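Local structure of pectate lyase 47 (Bacillus sp. TS-47, 1VBL) at residues 281-286 / 307-312; 296-301 / 400-405; 329-334 / 358-363; 352-357 / 369-374. The protein probably cleaves pectate, the polygalacturonate chain of plant cell walls, as a heat-stable, secreted, calcium-binding lyase of polysaccharide lyase family 1. One frame throughout, in Å; residues are numbered along the deposited sequence.

Contact 1. Residues 281-286 / 307-312; sequences NVTQRL and ADYDFQ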
# COMPACT_ATOMS: atom_id res chain seq x y z
N ASN A 281 -12.04 -3.66 -7.02
CA ASN A 281 -12.06 -5.03 -6.56
C ASN A 281 -10.93 -5.36 -5.59
O ASN A 281 -10.12 -6.27 -5.82
CB ASN A 281 -12.03 -5.98 -7.78
CG ASN A 281 -13.25 -5.79 -8.67
OD1 ASN A 281 -14.34 -5.48 -8.18
ND2 ASN A 281 -13.08 -5.99 -9.97
N VAL A 282 -10.87 -4.58 -4.51
CA VAL A 282 -9.89 -4.80 -3.45
C VAL A 282 -10.73 -5.11 -2.21
O VAL A 282 -11.95 -4.91 -2.21
CB VAL A 282 -8.97 -3.57 -3.23
CG1 VAL A 282 -7.98 -3.47 -4.39
CG2 VAL A 282 -9.80 -2.29 -3.13
N THR A 283 -10.10 -5.58 -1.14
CA THR A 283 -10.85 -5.99 0.03
C THR A 283 -10.98 -5.04 1.22
O THR A 283 -12.08 -4.80 1.70
CB THR A 283 -10.30 -7.33 0.56
OG1 THR A 283 -10.36 -8.31 -0.49
CG2 THR A 283 -11.10 -7.82 1.75
N GLN A 284 -9.86 -4.51 1.69
CA GLN A 284 -9.88 -3.65 2.87
C GLN A 284 -8.72 -2.66 2.94
O GLN A 284 -7.77 -2.74 2.16
CB GLN A 284 -9.86 -4.54 4.11
CG GLN A 284 -8.65 -5.48 4.13
CD GLN A 284 -8.69 -6.48 5.27
OE1 GLN A 284 -8.79 -6.10 6.43
NE2 GLN A 284 -8.58 -7.76 4.94
N ARG A 285 -8.80 -1.74 3.91
CA ARG A 285 -7.77 -0.72 4.14
C ARG A 285 -7.63 0.22 2.95
O ARG A 285 -6.60 0.23 2.28
CB ARG A 285 -6.42 -1.39 4.42
CG ARG A 285 -6.43 -2.35 5.60
CD ARG A 285 -5.03 -2.90 5.84
NE ARG A 285 -4.97 -3.77 7.02
CZ ARG A 285 -3.86 -4.35 7.47
NH1 ARG A 285 -2.71 -4.15 6.83
NH2 ARG A 285 -3.89 -5.11 8.55
N LEU A 286 -8.65 1.04 2.73
CA LEU A 286 -8.65 1.96 1.59
C LEU A 286 -8.76 3.45 1.94
O LEU A 286 -9.52 4.17 1.30
CB LEU A 286 -9.79 1.59 0.64
CG LEU A 286 -10.03 0.10 0.42
CD1 LEU A 286 -11.21 -0.10 -0.54
CD2 LEU A 286 -8.77 -0.55 -0.14
N ALA A 307 -15.87 -10.43 -8.24
CA ALA A 307 -14.42 -10.33 -8.10
C ALA A 307 -13.86 -11.43 -7.20
O ALA A 307 -14.52 -11.89 -6.27
CB ALA A 307 -14.04 -8.96 -7.55
N ASP A 308 -12.64 -11.85 -7.50
CA ASP A 308 -11.95 -12.88 -6.73
C ASP A 308 -11.76 -12.39 -5.30
O ASP A 308 -11.74 -13.18 -4.35
CB ASP A 308 -10.59 -13.17 -7.36
CG ASP A 308 -10.69 -13.85 -8.71
OD1 ASP A 308 -9.68 -13.85 -9.44
OD2 ASP A 308 -11.77 -14.39 -9.03
N TYR A 309 -11.61 -11.08 -5.15
CA TYR A 309 -11.41 -10.46 -3.85
C TYR A 309 -12.72 -9.93 -3.29
O TYR A 309 -13.36 -9.07 -3.89
CB TYR A 309 -10.40 -9.32 -3.97
CG TYR A 309 -9.00 -9.80 -4.29
CD1 TYR A 309 -8.09 -10.08 -3.27
CD2 TYR A 309 -8.61 -10.05 -5.61
CE1 TYR A 309 -6.82 -10.59 -3.56
CE2 TYR A 309 -7.35 -10.56 -5.91
CZ TYR A 309 -6.46 -10.83 -4.88
OH TYR A 309 -5.22 -11.34 -5.17
N ASP A 310 -13.13 -10.45 -2.14
CA ASP A 310 -14.36 -10.00 -1.51
C ASP A 310 -14.12 -8.58 -1.00
O ASP A 310 -12.98 -8.12 -0.96
CB ASP A 310 -14.73 -10.91 -0.34
CG ASP A 310 -15.08 -12.32 -0.79
OD1 ASP A 310 -15.98 -12.46 -1.63
OD2 ASP A 310 -14.44 -13.28 -0.29
N PHE A 311 -15.19 -7.89 -0.65
CA PHE A 311 -15.07 -6.54 -0.12
C PHE A 311 -15.45 -6.59 1.35
O PHE A 311 -16.48 -7.17 1.71
CB PHE A 311 -16.00 -5.57 -0.86
CG PHE A 311 -16.12 -4.23 -0.19
CD1 PHE A 311 -17.21 -3.94 0.62
CD2 PHE A 311 -15.13 -3.27 -0.35
CE1 PHE A 311 -17.31 -2.70 1.27
CE2 PHE A 311 -15.22 -2.03 0.30
CZ PHE A 311 -16.31 -1.75 1.10
N GLN A 312 -14.63 -5.98 2.19
CA GLN A 312 -14.91 -5.96 3.62
C GLN A 312 -15.27 -4.54 4.06
O GLN A 312 -16.33 -4.32 4.65
CB GLN A 312 -13.69 -6.45 4.42
CG GLN A 312 -13.96 -6.62 5.91
CD GLN A 312 -12.71 -6.96 6.70
OE1 GLN A 312 -11.94 -7.84 6.32
NE2 GLN A 312 -12.52 -6.28 7.83
O HOH W 1 -13.65 -6.41 -3.86
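T283 meets the loop 307-312 chiefly at D310 and Q312, and its short side chain can be followed atom by atom. CB lies 3.2 Å from D310 O, and both of its branches approach that oxygen. OG1, turned anti to the carbonyl carbon of its own residue (chi1 -56°), donates a hydrogen bond to D310 O at 2.7 Å. The donor stands only slightly out of the carbonyl plane, with a C=O...OG1 angle of 153°. This hydroxyl also lies at the edge of the Y309 ring, 3.6 Å from Y309 CB. CG2, the other branch, passes D310 O and finishes 4.0 Å from Q312 CB. Threonine suits the place because its hydroxyl serves a loop carbonyl while its methyl group lies against an aliphatic stem.

The backbone adds a second grip: Q312 N donates to T283 O at 2.9 Å in a fairly straight bond of 163°. Between V282 and Y309 a water donates to both carbonyl oxygens and bridges the chains. At the corner of the parallel beta-helix, N281 has the positive phi that asparagine tolerates well. Its CG rests 3.5 Å from A307 CB, and its OD1 accepts from S304 N. The Y309 ring leads away from segment 281-286, and its hydroxyl bonds D214 N. Q284 binds D252 through NE2, its side chain about 9 Å from that of the calcium ligand D229. Two hydrogen bonds to main-chain oxygens and a water bridge thus tie the irregular loop to 281-286, and T283 supplies the one side-chain donor among them.

Contact 2. Residues 296-301 / 400-405; sequences IYNNYY and PSVPAL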
# COMPACT_ATOMS: atom_id res chain seq x y z
N ILE A 296 -8.68 12.51 2.23
CA ILE A 296 -9.12 11.55 1.23
C ILE A 296 -10.14 12.21 0.31
O ILE A 296 -11.26 12.48 0.73
CB ILE A 296 -9.79 10.34 1.92
CG1 ILE A 296 -8.82 9.72 2.93
CG2 ILE A 296 -10.26 9.33 0.88
CD1 ILE A 296 -9.42 8.56 3.71
N TYR A 297 -9.76 12.48 -0.94
CA TYR A 297 -10.70 13.12 -1.84
C TYR A 297 -10.62 12.70 -3.30
O TYR A 297 -9.57 12.29 -3.79
CB TYR A 297 -10.58 14.65 -1.72
CG TYR A 297 -9.38 15.28 -2.40
CD1 TYR A 297 -9.45 15.71 -3.73
CD2 TYR A 297 -8.18 15.48 -1.71
CE1 TYR A 297 -8.37 16.33 -4.35
CE2 TYR A 297 -7.09 16.10 -2.33
CZ TYR A 297 -7.19 16.52 -3.65
OH TYR A 297 -6.12 17.14 -4.26
N ASN A 298 -11.76 12.80 -3.98
CA ASN A 298 -11.85 12.47 -5.40
C ASN A 298 -11.35 11.07 -5.75
O ASN A 298 -10.78 10.86 -6.82
CB ASN A 298 -11.07 13.50 -6.22
CG ASN A 298 -11.79 14.83 -6.32
OD1 ASN A 298 -11.21 15.82 -6.76
ND2 ASN A 298 -13.06 14.86 -5.92
N ASN A 299 -11.56 10.11 -4.86
CA ASN A 299 -11.14 8.74 -5.15
C ASN A 299 -12.35 8.00 -5.67
O ASN A 299 -13.48 8.33 -5.32
CB ASN A 299 -10.61 8.06 -3.89
CG ASN A 299 -9.32 8.68 -3.40
OD1 ASN A 299 -8.26 8.55 -4.03
ND2 ASN A 299 -9.40 9.39 -2.28
N TYR A 300 -12.11 7.01 -6.53
CA TYR A 300 -13.18 6.21 -7.10
C TYR A 300 -13.00 4.77 -6.63
O TYR A 300 -11.94 4.17 -6.84
CB TYR A 300 -13.14 6.29 -8.63
CG TYR A 300 -14.17 5.42 -9.32
CD1 TYR A 300 -15.52 5.48 -8.95
CD2 TYR A 300 -13.81 4.54 -10.34
CE1 TYR A 300 -16.48 4.68 -9.58
CE2 TYR A 300 -14.75 3.74 -10.98
CZ TYR A 300 -16.08 3.81 -10.59
OH TYR A 300 -17.02 3.01 -11.20
N TYR A 301 -14.02 4.23 -5.96
CA TYR A 301 -14.00 2.87 -5.43
C TYR A 301 -15.04 2.07 -6.21
O TYR A 301 -16.21 2.44 -6.24
CB TYR A 301 -14.34 2.86 -3.94
CG TYR A 301 -13.51 3.79 -3.09
CD1 TYR A 301 -13.76 5.17 -3.09
CD2 TYR A 301 -12.46 3.31 -2.30
CE1 TYR A 301 -12.99 6.03 -2.31
CE2 TYR A 301 -11.69 4.18 -1.52
CZ TYR A 301 -11.96 5.53 -1.54
OH TYR A 301 -11.19 6.40 -0.80
N PRO A 400 -19.68 13.85 -9.02
CA PRO A 400 -20.10 13.09 -10.20
C PRO A 400 -19.08 13.02 -11.35
O PRO A 400 -19.19 12.15 -12.22
CB PRO A 400 -21.42 13.75 -10.60
CG PRO A 400 -21.36 15.12 -9.99
CD PRO A 400 -20.64 14.92 -8.69
N SER A 401 -18.09 13.89 -11.34
CA SER A 401 -17.06 13.89 -12.38
C SER A 401 -15.90 12.93 -12.06
O SER A 401 -15.08 12.62 -12.93
CB SER A 401 -16.49 15.30 -12.56
OG SER A 401 -17.51 16.22 -12.91
N VAL A 402 -15.84 12.46 -10.82
CA VAL A 402 -14.76 11.58 -10.38
C VAL A 402 -14.54 10.27 -11.14
O VAL A 402 -13.43 9.98 -11.56
CB VAL A 402 -14.89 11.28 -8.86
CG1 VAL A 402 -13.89 10.20 -8.44
CG2 VAL A 402 -14.62 12.57 -8.07
N PRO A 403 -15.60 9.46 -11.33
CA PRO A 403 -15.41 8.19 -12.06
C PRO A 403 -14.75 8.31 -13.43
O PRO A 403 -13.76 7.63 -13.72
CB PRO A 403 -16.84 7.64 -12.16
CG PRO A 403 -17.48 8.16 -10.89
CD PRO A 403 -16.99 9.59 -10.86
N ALA A 404 -15.30 9.17 -14.28
CA ALA A 404 -14.75 9.35 -15.62
C ALA A 404 -13.30 9.81 -15.57
O ALA A 404 -12.45 9.29 -16.29
CB ALA A 404 -15.60 10.36 -16.39
N LEU A 405 -13.02 10.79 -14.71
CA LEU A 405 -11.68 11.32 -14.57
C LEU A 405 -10.66 10.29 -14.08
O LEU A 405 -9.60 10.11 -14.68
CB LEU A 405 -11.69 12.51 -13.61
CG LEU A 405 -10.32 13.14 -13.36
CD1 LEU A 405 -9.77 13.70 -14.67
CD2 LEU A 405 -10.43 14.24 -12.31
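V402 inserts its two methyl groups between N298 and Y300, and with P403 it forms the face that helix 402-409 turns to the bend in strand 293-303. CG1, anti to the backbone N (chi1 171°), lies 3.6 Å from N298 O and also meets N299 O and Y300 CB. CG2 goes to the other side, 3.5 Å from N298 ND2. That amide is engaged by its ends, ND2 with N327 O and OD1 with H397 N, so the valine meets an already satisfied group.

Y300 offers a ring face to P403. P403 CB stands 4.1 Å from the ring centroid and 17° off the ring normal, offset toward the rim, in a CH-pi contact; P403 CG lies 3.8 Å from Y300 CD1. The two side chains cross at about a right angle. Proline suits this place near the beginning of a helix, where its lack of an N-H costs little. An alanine in place of Y300 would remove the ring face under P403 CB, leaving the proline with Y329 as an aromatic neighbour, and would probably open a gap there and deprive E302 of the hydroxyl it now bonds.

N299, whose side chain points away from the helix, bonds L274 O and N277 N, consistent with the asparagine ladder of pectate lyases. Between the two segments the hold is by dispersion and shape, with the N298 to H397 bond fixing the chain just before the helix.

Contact 3. Residues 329-334 / 358-363; sequences YFSFDW and IVDLPN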
# COMPACT_ATOMS: atom_id res chain seq x y z
N TYR A 329 -16.34 8.77 -4.76
CA TYR A 329 -17.43 8.07 -5.44
C TYR A 329 -17.31 6.56 -5.30
O TYR A 329 -16.28 5.98 -5.65
CB TYR A 329 -17.39 8.46 -6.92
CG TYR A 329 -18.63 8.15 -7.72
CD1 TYR A 329 -19.37 9.17 -8.30
CD2 TYR A 329 -19.05 6.83 -7.93
CE1 TYR A 329 -20.49 8.90 -9.08
CE2 TYR A 329 -20.18 6.54 -8.71
CZ TYR A 329 -20.89 7.59 -9.28
OH TYR A 329 -22.00 7.33 -10.05
N PHE A 330 -18.37 5.92 -4.80
CA PHE A 330 -18.38 4.47 -4.63
C PHE A 330 -19.38 3.81 -5.57
O PHE A 330 -20.52 4.27 -5.71
CB PHE A 330 -18.77 4.07 -3.20
CG PHE A 330 -17.76 4.44 -2.16
CD1 PHE A 330 -17.68 5.75 -1.67
CD2 PHE A 330 -16.89 3.48 -1.64
CE1 PHE A 330 -16.77 6.08 -0.68
CE2 PHE A 330 -15.97 3.80 -0.65
CZ PHE A 330 -15.91 5.11 -0.17
N SER A 331 -18.96 2.72 -6.20
CA SER A 331 -19.82 1.97 -7.11
C SER A 331 -19.78 0.49 -6.73
O SER A 331 -18.71 -0.09 -6.59
CB SER A 331 -19.34 2.14 -8.55
OG SER A 331 -20.17 1.42 -9.45
N PHE A 332 -20.96 -0.10 -6.54
CA PHE A 332 -21.08 -1.52 -6.19
C PHE A 332 -22.09 -2.13 -7.15
O PHE A 332 -23.06 -1.47 -7.52
CB PHE A 332 -21.61 -1.67 -4.76
CG PHE A 332 -20.65 -1.22 -3.69
CD1 PHE A 332 -19.76 -2.13 -3.11
CD2 PHE A 332 -20.64 0.10 -3.24
CE1 PHE A 332 -18.89 -1.73 -2.09
CE2 PHE A 332 -19.78 0.51 -2.23
CZ PHE A 332 -18.90 -0.40 -1.65
N ASP A 333 -21.89 -3.38 -7.57
CA ASP A 333 -22.85 -3.98 -8.48
C ASP A 333 -23.86 -4.86 -7.76
O ASP A 333 -24.54 -5.69 -8.37
CB ASP A 333 -22.15 -4.75 -9.61
CG ASP A 333 -21.36 -5.95 -9.13
OD1 ASP A 333 -20.71 -6.58 -9.99
OD2 ASP A 333 -21.39 -6.26 -7.92
N TRP A 334 -23.96 -4.66 -6.44
CA TRP A 334 -24.91 -5.37 -5.61
C TRP A 334 -25.40 -4.38 -4.55
O TRP A 334 -24.73 -3.38 -4.27
CB TRP A 334 -24.28 -6.62 -4.98
CG TRP A 334 -23.40 -6.40 -3.78
CD1 TRP A 334 -23.78 -6.49 -2.47
CD2 TRP A 334 -21.99 -6.14 -3.77
NE1 TRP A 334 -22.69 -6.31 -1.65
CE2 TRP A 334 -21.58 -6.10 -2.42
CE3 TRP A 334 -21.03 -5.95 -4.78
CZ2 TRP A 334 -20.25 -5.86 -2.04
CZ3 TRP A 334 -19.71 -5.72 -4.40
CH2 TRP A 334 -19.33 -5.68 -3.05
N ILE A 358 -20.79 9.91 -2.89
CA ILE A 358 -21.84 9.37 -3.73
C ILE A 358 -21.72 7.86 -3.71
O ILE A 358 -20.61 7.32 -3.75
CB ILE A 358 -21.74 9.82 -5.20
CG1 ILE A 358 -22.07 11.31 -5.33
CG2 ILE A 358 -22.69 8.98 -6.07
CD1 ILE A 358 -22.00 11.82 -6.77
N VAL A 359 -22.85 7.17 -3.63
CA VAL A 359 -22.85 5.72 -3.67
C VAL A 359 -23.71 5.37 -4.87
O VAL A 359 -24.81 5.91 -5.04
CB VAL A 359 -23.42 5.08 -2.38
CG1 VAL A 359 -24.90 5.43 -2.21
CG2 VAL A 359 -23.23 3.57 -2.44
N ASP A 360 -23.19 4.50 -5.73
CA ASP A 360 -23.89 4.08 -6.94
C ASP A 360 -24.20 2.60 -6.80
O ASP A 360 -23.31 1.76 -6.99
CB ASP A 360 -22.98 4.32 -8.15
CG ASP A 360 -23.71 4.19 -9.47
OD1 ASP A 360 -24.61 3.34 -9.59
OD2 ASP A 360 -23.35 4.94 -10.41
N LEU A 361 -25.44 2.28 -6.47
CA LEU A 361 -25.88 0.90 -6.29
C LEU A 361 -26.95 0.50 -7.29
O LEU A 361 -27.53 1.35 -7.97
CB LEU A 361 -26.43 0.72 -4.87
CG LEU A 361 -25.57 1.21 -3.71
CD1 LEU A 361 -26.30 0.94 -2.40
CD2 LEU A 361 -24.22 0.51 -3.72
N PRO A 362 -27.24 -0.81 -7.40
CA PRO A 362 -28.27 -1.19 -8.36
C PRO A 362 -29.64 -0.60 -8.02
O PRO A 362 -30.47 -0.42 -8.91
CB PRO A 362 -28.25 -2.73 -8.32
CG PRO A 362 -27.55 -3.07 -7.03
CD PRO A 362 -26.52 -1.98 -6.87
N ASN A 363 -29.85 -0.27 -6.75
CA ASN A 363 -31.12 0.30 -6.32
C ASN A 363 -31.10 1.82 -6.40
O ASN A 363 -32.01 2.49 -5.91
CB ASN A 363 -31.45 -0.15 -4.89
CG ASN A 363 -30.80 0.73 -3.83
OD1 ASN A 363 -29.67 1.20 -3.99
ND2 ASN A 363 -31.51 0.96 -2.73
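I358 sets its CG2 over one face of the Y329 ring, 4.0 Å from the centroid and offset toward the rim. Farther along the strands, F332 and L361 lie side by side and point the same way, with L361 CD2 3.6 Å from F332 CB; V359 CG2 touches the F332 ring more loosely. F330 and F332 stack on Y301 and F303 of the preceding coil, the kind of aromatic stacking by which a parallel beta-helix fills its interior. Flat rings suit such a pile because each coil repeats the position of the last.

Around this core the strands 329-332 and 358-361 run parallel, their directions only 14° apart. The ladder is that of parallel strands: F330 bonds through both its N and its O, to I358 O and D360 N, and D360 in turn offers its O to F332 N at 3.0 Å, so each of these residues reaches two partners on the other strand. Past the strand ends the chains stay together through P362, whose CD lies 3.5 Å from W334 O.

The polar edge belongs to Y329 and D360. With CG anti to the backbone N (chi1 -164°), the tyrosine ring starts out toward the neighbouring strand, and its OH donates to D360 OD2 at 2.8 Å. The carboxylate oxygen is met on its anti side, 17° out of plane. One tyrosine thus serves two neighbours, giving a ring face to isoleucine and a hydrogen bond to aspartate; the bond would probably favour the charged form of D360 and hold the ring from turning.

Contact 4. Residues 352-357 / 369-374; sequences MYETGT and DLVASY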
# COMPACT_ATOMS: atom_id res chain seq x y z
N MET A 352 -14.24 12.39 12.51
CA MET A 352 -13.83 12.40 11.11
C MET A 352 -14.80 13.31 10.40
O MET A 352 -15.90 13.57 10.89
CB MET A 352 -13.87 10.98 10.50
CG MET A 352 -15.20 10.54 9.90
SD MET A 352 -15.08 8.94 9.01
CE MET A 352 -14.66 9.48 7.36
N TYR A 353 -14.38 13.84 9.26
CA TYR A 353 -15.28 14.68 8.50
C TYR A 353 -15.45 14.00 7.16
O TYR A 353 -14.50 13.42 6.62
CB TYR A 353 -14.72 16.09 8.31
CG TYR A 353 -15.76 17.00 7.71
CD1 TYR A 353 -16.92 17.31 8.42
CD2 TYR A 353 -15.62 17.50 6.42
CE1 TYR A 353 -17.92 18.10 7.85
CE2 TYR A 353 -16.61 18.28 5.84
CZ TYR A 353 -17.76 18.58 6.56
OH TYR A 353 -18.75 19.34 5.98
N GLU A 354 -16.66 14.07 6.64
CA GLU A 354 -16.97 13.45 5.36
C GLU A 354 -18.05 14.26 4.68
O GLU A 354 -19.02 14.68 5.31
CB GLU A 354 -17.46 12.02 5.60
CG GLU A 354 -17.96 11.33 4.34
CD GLU A 354 -19.38 10.83 4.47
OE1 GLU A 354 -19.97 10.97 5.56
OE2 GLU A 354 -19.90 10.29 3.47
N THR A 355 -17.88 14.48 3.38
CA THR A 355 -18.87 15.23 2.63
C THR A 355 -18.77 14.91 1.14
O THR A 355 -17.72 14.49 0.65
CB THR A 355 -18.68 16.75 2.83
OG1 THR A 355 -19.81 17.44 2.29
CG2 THR A 355 -17.42 17.23 2.12
N GLY A 356 -19.88 15.11 0.43
CA GLY A 356 -19.92 14.88 -1.00
C GLY A 356 -19.78 13.45 -1.48
O GLY A 356 -19.48 13.21 -2.65
N THR A 357 -20.01 12.48 -0.59
CA THR A 357 -19.89 11.08 -0.97
C THR A 357 -21.08 10.62 -1.81
O THR A 357 -22.24 10.92 -1.49
CB THR A 357 -19.83 10.14 0.27
OG1 THR A 357 -18.71 10.48 1.09
CG2 THR A 357 -19.70 8.69 -0.18
N ASP A 369 -24.56 10.15 3.39
CA ASP A 369 -23.76 10.49 4.56
C ASP A 369 -23.29 9.14 5.11
O ASP A 369 -24.02 8.47 5.84
CB ASP A 369 -24.63 11.20 5.61
CG ASP A 369 -23.82 11.70 6.79
OD1 ASP A 369 -22.76 11.11 7.08
OD2 ASP A 369 -24.26 12.67 7.45
N LEU A 370 -22.08 8.74 4.74
CA LEU A 370 -21.56 7.46 5.19
C LEU A 370 -21.35 7.37 6.70
O LEU A 370 -21.49 6.30 7.28
CB LEU A 370 -20.25 7.12 4.46
CG LEU A 370 -20.39 6.78 2.97
CD1 LEU A 370 -19.05 6.33 2.42
CD2 LEU A 370 -21.43 5.67 2.79
N VAL A 371 -21.02 8.49 7.33
CA VAL A 371 -20.83 8.48 8.78
C VAL A 371 -22.18 8.19 9.44
O VAL A 371 -22.26 7.36 10.34
CB VAL A 371 -20.29 9.83 9.30
CG1 VAL A 371 -20.31 9.84 10.82
CG2 VAL A 371 -18.87 10.06 8.81
N ALA A 372 -23.22 8.86 8.98
CA ALA A 372 -24.56 8.65 9.52
C ALA A 372 -24.99 7.22 9.24
O ALA A 372 -25.57 6.55 10.09
CB ALA A 372 -25.55 9.63 8.89
N SER A 373 -24.70 6.75 8.03
CA SER A 373 -25.06 5.40 7.64
C SER A 373 -24.39 4.40 8.58
O SER A 373 -25.02 3.44 9.04
CB SER A 373 -24.62 5.13 6.20
OG SER A 373 -24.90 3.80 5.83
N TYR A 374 -23.12 4.62 8.87
CA TYR A 374 -22.38 3.75 9.77
C TYR A 374 -23.00 3.76 11.17
O TYR A 374 -23.27 2.71 11.75
CB TYR A 374 -20.91 4.19 9.86
CG TYR A 374 -20.18 3.57 11.03
CD1 TYR A 374 -19.62 2.30 10.93
CD2 TYR A 374 -20.12 4.23 12.26
CE1 TYR A 374 -19.02 1.69 12.04
CE2 TYR A 374 -19.53 3.63 13.36
CZ TYR A 374 -18.98 2.36 13.24
OH TYR A 374 -18.41 1.77 14.34
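M352 and E354 lie on a strand, 352-355, whose axis passes 9.2 Å from that of helix 370-374, the two directions being 116° apart. E354 spans the gap. Its chain is bent at chi2 (-124°), and the carboxylate takes hold of the first backbone N-H groups of the helix. OE2 accepts from L370 N at 3.0 Å on its syn side, and its anti lone pair takes the T357 hydroxyl at 2.7 Å. OE1 receives V371 N at 3.2 Å from above the carboxylate plane, 47° out of it.

D369 occupies the N-cap, where OD1 accepts from A372 N at 3.0 Å. Two acids therefore stand close, E354 OE1 being 3.2 Å from D369 OD1, and K384 makes a salt bridge with both. The partial positive charge of the helix N-terminus, together with K384, would probably favour the ionised forms of both acids. The strand belongs to a coil of the parallel beta-helix, paired with strand 322-332, and helix 370-377 packs across it, where L370 also meets W315, F330 and I342.

A glutamine in place of E354 would probably weaken the hold on the helix N-terminus and deprive K384 of one of its two charged mates. Apolar atoms close the flanks. T357 CG2 meets L370 CD1 at 3.6 Å, the side chains crossing at about a right angle, while the side chains of M352 and V371 reach toward each other tip to tip, M352 CG lying 3.9 Å from V371 CG2.

Contacts 2, 3 and 4 gather on one region of the parallel beta-helix, their centres 13 to 16 Å apart, while contact 1 sits nearer the calcium site, 15 Å from contact 3. Strands 293-303, 322-332 and 351-361 are successive neighbours: contact 2 uses the first, contact 3 pairs the second with the third, and contact 4 the third again. Backbone atoms of Y301 join contacts 2 and 3, F330 packs on L370 and T357 of contact 4, and F311 of contact 1 meets F332. Along the chain, contact 1 closes before contact 3 opens, and contacts 3 and 4 lie inside the loop closed by contact 2, so helix 402-409, late in the chain, comes back to pack on the earlier strand 293-303.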